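Putative Chlorite dismutase TA0507 (Thermoplasma acidophilum, PDB 3DTZ) is of unknown function but, as a member of the chlorite dismutase family, may bind heme and act as an oxidoreductase. Local coordinates at residues Y64-I69 with I80-S85; L134-Y139 with G231-A236. All coordinates share one frame; numbering follows the deposited sequence.

Interaction 1: residues Y64-I69 with I80-S85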
ATOM      1  N   TYR D  64       5.079 -34.238  -7.717  1.00 16.67           N
ATOM      2  CA  TYR D  64       5.301 -32.924  -8.342  1.00 16.34           C
ATOM      3  C   TYR D  64       5.455 -33.091  -9.840  1.00 16.13           C
ATOM      4  O   TYR D  64       6.415 -33.702 -10.312  1.00 16.47           O
ATOM      5  CB  TYR D  64       6.486 -32.166  -7.742  1.00 16.50           C
ATOM      6  CG  TYR D  64       6.255 -31.856  -6.275  1.00 16.35           C
ATOM      7  CD1 TYR D  64       5.233 -30.970  -5.879  1.00 14.63           C
ATOM      8  CD2 TYR D  64       7.036 -32.448  -5.294  1.00 15.51           C
ATOM      9  CE1 TYR D  64       5.016 -30.688  -4.528  1.00 13.85           C
ATOM     10  CE2 TYR D  64       6.824 -32.194  -3.958  1.00 14.62           C
ATOM     11  CZ  TYR D  64       5.818 -31.321  -3.572  1.00 15.87           C
ATOM     12  OH  TYR D  64       5.610 -31.100  -2.233  1.00 18.50           O
ATOM     13  N   ILE D  65       4.499 -32.521 -10.568  1.00 15.18           N
ATOM     14  CA  ILE D  65       4.459 -32.606 -12.027  1.00 15.45           C
ATOM     15  C   ILE D  65       5.580 -31.765 -12.677  1.00 14.40           C
ATOM     16  O   ILE D  65       6.270 -32.234 -13.610  1.00 15.12           O
ATOM     17  CB  ILE D  65       3.052 -32.240 -12.549  1.00 14.91           C
ATOM     18  CG1 ILE D  65       2.039 -33.281 -12.002  1.00 16.71           C
ATOM     19  CG2 ILE D  65       3.054 -32.126 -14.113  1.00 16.18           C
ATOM     20  CD1 ILE D  65       0.538 -32.954 -12.227  1.00 16.45           C
ATOM     21  N   ASN D  66       5.789 -30.552 -12.149  1.00 14.21           N
ATOM     22  CA  ASN D  66       6.907 -29.719 -12.571  1.00 12.72           C
ATOM     23  C   ASN D  66       7.416 -28.875 -11.408  1.00 13.28           C
ATOM     24  O   ASN D  66       6.717 -28.692 -10.382  1.00 12.48           O
ATOM     25  CB  ASN D  66       6.570 -28.860 -13.836  1.00 13.45           C
ATOM     26  CG  ASN D  66       5.605 -27.718 -13.551  1.00 15.25           C
ATOM     27  OD1 ASN D  66       4.785 -27.781 -12.634  1.00 15.59           O
ATOM     28  ND2 ASN D  66       5.717 -26.650 -14.335  1.00 17.09           N
ATOM     29  N   PHE D  67       8.664 -28.427 -11.569  1.00 13.67           N
ATOM     30  CA  PHE D  67       9.259 -27.451 -10.644  1.00 13.56           C
ATOM     31  C   PHE D  67      10.348 -26.738 -11.425  1.00 13.25           C
ATOM     32  O   PHE D  67      11.288 -27.371 -11.938  1.00 12.84           O
ATOM     33  CB  PHE D  67       9.889 -28.131  -9.421  1.00 14.02           C
ATOM     34  CG  PHE D  67      10.732 -27.195  -8.615  1.00 14.48           C
ATOM     35  CD1 PHE D  67      10.120 -26.167  -7.896  1.00 14.11           C
ATOM     36  CD2 PHE D  67      12.117 -27.275  -8.651  1.00 15.64           C
ATOM     37  CE1 PHE D  67      10.886 -25.241  -7.151  1.00 15.98           C
ATOM     38  CE2 PHE D  67      12.904 -26.362  -7.910  1.00 16.32           C
ATOM     39  CZ  PHE D  67      12.290 -25.361  -7.170  1.00 15.17           C
ATOM     40  N   HIS D  68      10.210 -25.426 -11.552  1.00 13.54           N
ATOM     41  CA  HIS D  68      11.209 -24.626 -12.272  1.00 14.33           C
ATOM     42  C   HIS D  68      11.558 -23.379 -11.447  1.00 14.45           C
ATOM     43  O   HIS D  68      10.698 -22.831 -10.770  1.00 14.95           O
ATOM     44  CB  HIS D  68      10.689 -24.217 -13.653  1.00 14.76           C
ATOM     45  CG  HIS D  68      10.267 -25.382 -14.505  1.00 16.21           C
ATOM     46  ND1 HIS D  68      11.135 -26.392 -14.855  1.00 20.61           N
ATOM     47  CD2 HIS D  68       9.083 -25.682 -15.094  1.00 17.40           C
ATOM     48  CE1 HIS D  68      10.492 -27.292 -15.587  1.00 20.58           C
ATOM     49  NE2 HIS D  68       9.244 -26.886 -15.738  1.00 19.43           N
ATOM     50  N   ILE D  69      12.800 -22.932 -11.573  1.00 14.19           N
ATOM     51  CA  ILE D  69      13.276 -21.729 -10.878  1.00 14.99           C
ATOM     52  C   ILE D  69      13.573 -20.670 -11.959  1.00 14.01           C
ATOM     53  O   ILE D  69      14.076 -21.031 -13.026  1.00 13.10           O
ATOM     54  CB  ILE D  69      14.561 -22.028 -10.041  1.00 15.78           C
ATOM     55  CG1 ILE D  69      14.317 -23.226  -9.110  1.00 15.51           C
ATOM     56  CG2 ILE D  69      14.904 -20.776  -9.205  1.00 16.88           C
ATOM     57  CD1 ILE D  69      15.565 -23.771  -8.430  1.00 15.68           C
ATOM     58  N   ILE D  80      12.016 -16.642  -8.647  1.00 13.32           N
ATOM     59  CA  ILE D  80      10.609 -17.061  -8.785  1.00 14.43           C
ATOM     60  C   ILE D  80      10.611 -18.578  -8.885  1.00 14.47           C
ATOM     61  O   ILE D  80      11.452 -19.144  -9.575  1.00 14.36           O
ATOM     62  CB  ILE D  80       9.982 -16.492 -10.082  1.00 14.58           C
ATOM     63  CG1 ILE D  80      10.088 -14.962 -10.104  1.00 15.75           C
ATOM     64  CG2 ILE D  80       8.489 -16.951 -10.234  1.00 14.54           C
ATOM     65  CD1 ILE D  80      10.091 -14.337 -11.567  1.00 16.93           C
ATOM     66  N   PHE D  81       9.688 -19.216  -8.162  1.00 14.51           N
ATOM     67  CA  PHE D  81       9.489 -20.661  -8.172  1.00 14.32           C
ATOM     68  C   PHE D  81       8.119 -20.960  -8.785  1.00 13.75           C
ATOM     69  O   PHE D  81       7.138 -20.297  -8.469  1.00 14.51           O
ATOM     70  CB  PHE D  81       9.477 -21.189  -6.710  1.00 15.15           C
ATOM     71  CG  PHE D  81      10.792 -21.017  -5.989  1.00 16.73           C
ATOM     72  CD1 PHE D  81      11.894 -21.813  -6.343  1.00 16.36           C
ATOM     73  CD2 PHE D  81      10.944 -20.060  -4.982  1.00 16.62           C
ATOM     74  CE1 PHE D  81      13.129 -21.667  -5.696  1.00 17.44           C
ATOM     75  CE2 PHE D  81      12.192 -19.893  -4.331  1.00 15.81           C
ATOM     76  CZ  PHE D  81      13.273 -20.720  -4.680  1.00 15.68           C
ATOM     77  N   TRP D  82       8.043 -21.986  -9.616  1.00 14.19           N
ATOM     78  CA  TRP D  82       6.769 -22.445 -10.164  1.00 13.97           C
ATOM     79  C   TRP D  82       6.708 -23.976 -10.007  1.00 12.96           C
ATOM     80  O   TRP D  82       7.628 -24.661 -10.400  1.00 13.88           O
ATOM     81  CB  TRP D  82       6.681 -22.061 -11.638  1.00 14.39           C
ATOM     82  CG  TRP D  82       5.501 -22.606 -12.390  1.00 14.17           C
ATOM     83  CD1 TRP D  82       4.215 -22.811 -11.907  1.00 13.70           C
ATOM     84  CD2 TRP D  82       5.486 -23.001 -13.769  1.00 13.86           C
ATOM     85  NE1 TRP D  82       3.415 -23.329 -12.918  1.00 14.05           N
ATOM     86  CE2 TRP D  82       4.162 -23.439 -14.069  1.00 13.77           C
ATOM     87  CE3 TRP D  82       6.463 -23.013 -14.795  1.00 14.36           C
ATOM     88  CZ2 TRP D  82       3.781 -23.877 -15.359  1.00 13.69           C
ATOM     89  CZ3 TRP D  82       6.090 -23.456 -16.084  1.00 14.85           C
ATOM     90  CH2 TRP D  82       4.756 -23.915 -16.346  1.00 15.41           C
ATOM     91  N   TYR D  83       5.629 -24.503  -9.434  1.00 13.39           N
ATOM     92  CA  TYR D  83       5.493 -25.979  -9.345  1.00 12.79           C
ATOM     93  C   TYR D  83       4.022 -26.369  -9.377  1.00 13.28           C
ATOM     94  O   TYR D  83       3.150 -25.527  -9.060  1.00 11.93           O
ATOM     95  CB  TYR D  83       6.148 -26.536  -8.065  1.00 12.39           C
ATOM     96  CG  TYR D  83       5.713 -25.858  -6.799  1.00 14.39           C
ATOM     97  CD1 TYR D  83       4.587 -26.294  -6.093  1.00 13.73           C
ATOM     98  CD2 TYR D  83       6.392 -24.721  -6.337  1.00 14.26           C
ATOM     99  CE1 TYR D  83       4.185 -25.621  -4.907  1.00 13.59           C
ATOM    100  CE2 TYR D  83       6.009 -24.067  -5.192  1.00 14.52           C
ATOM    101  CZ  TYR D  83       4.915 -24.516  -4.484  1.00 14.33           C
ATOM    102  OH  TYR D  83       4.552 -23.810  -3.362  1.00 17.39           O
ATOM    103  N   SER D  84       3.766 -27.639  -9.694  1.00 13.25           N
ATOM    104  CA  SER D  84       2.397 -28.144  -9.899  1.00 13.40           C
ATOM    105  C   SER D  84       2.253 -29.568  -9.358  1.00 13.62           C
ATOM    106  O   SER D  84       3.211 -30.323  -9.377  1.00 11.86           O
ATOM    107  CB  SER D  84       2.026 -28.121 -11.387  1.00 13.73           C
ATOM    108  OG  SER D  84       2.471 -26.928 -12.028  1.00 15.57           O
ATOM    109  N   SER D  85       1.046 -29.925  -8.913  1.00 13.41           N
ATOM    110  CA  SER D  85       0.747 -31.272  -8.396  1.00 13.73           C
ATOM    111  C   SER D  85      -0.765 -31.460  -8.328  1.00 14.25           C
ATOM    112  O   SER D  85      -1.482 -30.505  -8.108  1.00 14.97           O
ATOM    113  CB  SER D  85       1.271 -31.441  -6.961  1.00 13.44           C
ATOM    114  OG  SER D  85       0.992 -32.770  -6.460  1.00 14.70           O
TER
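Asn-66 and Ser-84 meet across an antiparallel beta hairpin, the two strands running at 171° to each other. The Ser-84 hydroxyl gives a short hydrogen bond, OG to Asn-66 OD1 at 2.5 Å, while the other end of the amide, ND2, sits 3.3 Å above the plane of the Trp-82 indole, offset toward its rim. Amide and indole stand almost perpendicular, and CG of Asn-66, held between the backbone N and the carbonyl carbon (chi1 72°), lets one amide serve both partners. Farther along this face the edge of the His-68 ring comes alongside the indole, CD2 to CE3 of Trp-82 at 3.8 Å. On the other face Phe-67 and Phe-81 lie side by side, with CE1 of Phe-67 3.7 Å from CD1 of Phe-81, and Ile-69 CG1 packs 3.9 Å from CE1 of Phe-81. Beneath these, His-68 and Trp-82 exchange a pair of backbone hydrogen bonds. At the other end Ile-65 and Asn-66 both face Ser-84, a beta bulge: Ile-65 N bonds to Ser-84 O and Ser-84 N to Asn-66 O. In the second shell Phe-140 stacks on Trp-82, Phe-58 on Phe-67, and helix 88-102 covers Tyr-83 and Phe-81. The Ser-84 OG that grips Asn-66 is also hydrogen-bonded to Tyr-116 OH and Thr-26 OG1.

Interaction 2: residues L134-Y139 with G231-A236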
ATOM      1  N   LEU D 134       7.175 -30.974 -20.482  1.00 17.46           N
ATOM      2  CA  LEU D 134       8.172 -30.607 -21.504  1.00 18.59           C
ATOM      3  C   LEU D 134       9.297 -29.767 -20.881  1.00 19.06           C
ATOM      4  O   LEU D 134       9.065 -29.049 -19.914  1.00 17.77           O
ATOM      5  CB  LEU D 134       7.512 -29.816 -22.635  1.00 19.09           C
ATOM      6  CG  LEU D 134       6.421 -30.495 -23.468  1.00 20.36           C
ATOM      7  CD1 LEU D 134       5.719 -29.473 -24.356  1.00 21.15           C
ATOM      8  CD2 LEU D 134       6.976 -31.638 -24.323  1.00 20.81           C
ATOM      9  N   PRO D 135      10.512 -29.844 -21.437  1.00 19.97           N
ATOM     10  CA  PRO D 135      11.554 -28.963 -20.904  1.00 20.81           C
ATOM     11  C   PRO D 135      11.120 -27.507 -21.056  1.00 20.39           C
ATOM     12  O   PRO D 135      10.587 -27.144 -22.113  1.00 20.17           O
ATOM     13  CB  PRO D 135      12.766 -29.260 -21.800  1.00 20.95           C
ATOM     14  CG  PRO D 135      12.508 -30.619 -22.347  1.00 21.72           C
ATOM     15  CD  PRO D 135      11.010 -30.695 -22.531  1.00 20.61           C
ATOM     16  N   PRO D 136      11.285 -26.701 -19.994  1.00 20.64           N
ATOM     17  CA  PRO D 136      10.737 -25.367 -20.022  1.00 19.43           C
ATOM     18  C   PRO D 136      11.406 -24.444 -21.030  1.00 18.17           C
ATOM     19  O   PRO D 136      12.578 -24.639 -21.378  1.00 17.68           O
ATOM     20  CB  PRO D 136      10.942 -24.853 -18.572  1.00 20.43           C
ATOM     21  CG  PRO D 136      12.080 -25.639 -18.067  1.00 20.79           C
ATOM     22  CD  PRO D 136      11.981 -26.991 -18.723  1.00 21.35           C
ATOM     23  N   LEU D 137      10.650 -23.444 -21.483  1.00 17.67           N
ATOM     24  CA  LEU D 137      11.163 -22.395 -22.364  1.00 17.25           C
ATOM     25  C   LEU D 137      11.974 -21.388 -21.537  1.00 17.01           C
ATOM     26  O   LEU D 137      11.953 -21.432 -20.302  1.00 17.54           O
ATOM     27  CB  LEU D 137      10.014 -21.712 -23.121  1.00 16.40           C
ATOM     28  CG  LEU D 137       9.151 -22.669 -23.947  1.00 17.02           C
ATOM     29  CD1 LEU D 137       8.244 -21.877 -24.860  1.00 15.92           C
ATOM     30  CD2 LEU D 137      10.013 -23.660 -24.784  1.00 15.60           C
ATOM     31  N   ARG D 138      12.694 -20.502 -22.222  1.00 16.12           N
ATOM     32  CA  ARG D 138      13.701 -19.679 -21.578  1.00 17.20           C
ATOM     33  C   ARG D 138      13.090 -18.626 -20.634  1.00 15.76           C
ATOM     34  O   ARG D 138      13.738 -18.224 -19.673  1.00 15.52           O
ATOM     35  CB  ARG D 138      14.552 -18.972 -22.637  1.00 16.71           C
ATOM     36  CG  ARG D 138      15.460 -17.846 -22.089  1.00 18.81           C
ATOM     37  CD  ARG D 138      16.346 -17.248 -23.182  1.00 21.43           C
ATOM     38  NE  ARG D 138      17.437 -18.179 -23.464  1.00 30.59           N
ATOM     39  CZ  ARG D 138      18.741 -17.897 -23.400  1.00 32.92           C
ATOM     40  NH1 ARG D 138      19.190 -16.673 -23.119  1.00 32.38           N
ATOM     41  NH2 ARG D 138      19.612 -18.859 -23.676  1.00 35.47           N
ATOM     42  N   TYR D 139      11.869 -18.188 -20.924  1.00 14.82           N
ATOM     43  CA  TYR D 139      11.204 -17.158 -20.115  1.00 15.18           C
ATOM     44  C   TYR D 139       9.842 -17.617 -19.592  1.00 15.29           C
ATOM     45  O   TYR D 139       9.222 -18.535 -20.142  1.00 15.13           O
ATOM     46  CB  TYR D 139      10.998 -15.857 -20.907  1.00 15.94           C
ATOM     47  CG  TYR D 139      12.260 -15.319 -21.495  1.00 17.02           C
ATOM     48  CD1 TYR D 139      13.161 -14.598 -20.708  1.00 18.88           C
ATOM     49  CD2 TYR D 139      12.567 -15.550 -22.834  1.00 18.59           C
ATOM     50  CE1 TYR D 139      14.366 -14.104 -21.262  1.00 20.14           C
ATOM     51  CE2 TYR D 139      13.727 -15.057 -23.400  1.00 18.04           C
ATOM     52  CZ  TYR D 139      14.624 -14.347 -22.615  1.00 19.22           C
ATOM     53  OH  TYR D 139      15.780 -13.884 -23.200  1.00 21.48           O
ATOM     54  N   GLY D 231      10.323 -13.859 -15.665  1.00 15.30           N
ATOM     55  CA  GLY D 231      11.462 -14.635 -15.221  1.00 14.53           C
ATOM     56  C   GLY D 231      12.283 -15.234 -16.356  1.00 14.84           C
ATOM     57  O   GLY D 231      11.780 -15.439 -17.473  1.00 14.60           O
ATOM     58  N   ARG D 232      13.556 -15.492 -16.055  1.00 13.38           N
ATOM     59  CA  ARG D 232      14.494 -16.119 -16.986  1.00 13.82           C
ATOM     60  C   ARG D 232      14.863 -17.467 -16.354  1.00 13.98           C
ATOM     61  O   ARG D 232      15.320 -17.514 -15.203  1.00 14.39           O
ATOM     62  CB  ARG D 232      15.724 -15.223 -17.176  1.00 13.89           C
ATOM     63  CG  ARG D 232      17.001 -15.950 -17.720  1.00 16.01           C
ATOM     64  CD  ARG D 232      16.952 -16.297 -19.179  1.00 18.82           C
ATOM     65  NE  ARG D 232      18.204 -17.009 -19.489  1.00 23.10           N
ATOM     66  CZ  ARG D 232      19.379 -16.434 -19.763  1.00 26.52           C
ATOM     67  NH1 ARG D 232      19.501 -15.112 -19.864  1.00 26.48           N
ATOM     68  NH2 ARG D 232      20.441 -17.203 -19.979  1.00 25.70           N
ATOM     69  N   LEU D 233      14.579 -18.555 -17.063  1.00 14.08           N
ATOM     70  CA  LEU D 233      14.847 -19.898 -16.542  1.00 14.27           C
ATOM     71  C   LEU D 233      16.295 -20.050 -16.027  1.00 14.73           C
ATOM     72  O   LEU D 233      17.268 -19.650 -16.707  1.00 14.31           O
ATOM     73  CB  LEU D 233      14.575 -20.960 -17.640  1.00 14.50           C
ATOM     74  CG  LEU D 233      14.710 -22.416 -17.214  1.00 14.56           C
ATOM     75  CD1 LEU D 233      13.538 -22.812 -16.285  1.00 14.89           C
ATOM     76  CD2 LEU D 233      14.748 -23.259 -18.481  1.00 16.20           C
ATOM     77  N   VAL D 234      16.442 -20.687 -14.860  1.00 14.55           N
ATOM     78  CA  VAL D 234      17.765 -20.917 -14.272  1.00 15.16           C
ATOM     79  C   VAL D 234      17.829 -22.295 -13.584  1.00 16.40           C
ATOM     80  O   VAL D 234      16.858 -22.751 -12.989  1.00 15.85           O
ATOM     81  CB  VAL D 234      18.140 -19.783 -13.255  1.00 14.78           C
ATOM     82  CG1 VAL D 234      17.224 -19.808 -12.037  1.00 16.15           C
ATOM     83  CG2 VAL D 234      19.658 -19.880 -12.858  1.00 14.55           C
ATOM     84  N   ASP D 235      18.960 -22.967 -13.727  1.00 17.27           N
ATOM     85  CA  ASP D 235      19.155 -24.228 -13.008  0.50 18.23           C
ATOM     86  C   ASP D 235      19.500 -23.938 -11.541  1.00 18.16           C
ATOM     87  O   ASP D 235      20.146 -22.931 -11.219  1.00 18.35           O
ATOM     88  CB  ASP D 235      20.213 -25.099 -13.692  0.50 18.66           C
ATOM     89  CG  ASP D 235      19.760 -25.613 -15.064  0.50 20.73           C
ATOM     90  OD1 ASP D 235      18.555 -25.888 -15.265  0.50 23.19           O
ATOM     91  OD2 ASP D 235      20.618 -25.743 -15.954  0.50 21.59           O
ATOM     92  N   ALA D 236      19.023 -24.802 -10.641  1.00 17.99           N
ATOM     93  CA  ALA D 236      19.269 -24.649  -9.183  1.00 18.43           C
ATOM     94  C   ALA D 236      20.754 -24.400  -8.831  1.00 17.89           C
ATOM     95  O   ALA D 236      21.066 -23.550  -8.001  1.00 17.47           O
ATOM     96  CB  ALA D 236      18.769 -25.911  -8.441  1.00 19.14           C
TER
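Arg-138 O takes a nearly straight hydrogen bond from Leu-233 N (2.8 Å, 170° at the hydrogen), and just beyond it Tyr-139 and Arg-232 form an antiparallel non-hydrogen-bonded pair, with CA atoms 4.7 Å apart. This is where strand 139-147 of the antiparallel beta sheet begins, beside the end of strand 229-234. Above the pair the two arginines run side by side. Their guanidinium groups stack, planes 20° apart and centres 4.0 Å apart, with Arg-138 NH1 over the centre of the Arg-232 group. Each chain needs one bend to get there: Arg-232 turns at chi2 (75°), Arg-138 at chi3. Two like charges so close would be costly alone, but Arg-232 NH1 makes a salt bridge to Asp-89 of the second subunit, which probably offsets part of that cost. An alanine here would strip away the stacking surface, is likely to leave Asp-89 of the second subunit without its mate and would probably set the Arg-138 guanidinium free to turn. Below the guanidinium groups the aliphatic stems pack too, Arg-138 CG lying 3.6 Å from Arg-232 CD and also over one face of the Tyr-139 ring. Toward the other end of the contact the pyrrolidine ring of Pro-136 crosses the Leu-233 side chain at about a right angle, its CG 3.6 Å from both CD1 and CD2 of Leu-233.

In the fold
Interactions 1 and 2 belong to one sheet, their centres about 11 Å apart, and strand 64-72 is what joins them: it pairs with strand 79-85 in the hairpin and with strand 229-234 on its other side. The seam is a probable backbone hydrogen bond from Val-234 N to Ile-69 O, 3.0 Å long. Side chains close it on both faces. His-68 CE1 packs 3.4 Å from Pro-136 CG, so the loop 134-139 leans on the hairpin as well as on Leu-233, while Ile-69 CD1 touches Ala-236 CB at 3.9 Å. Interaction 1 stays within its own subunit, whereas interaction 2 also reaches a neighbouring one. Neither contains an identified heme ligand.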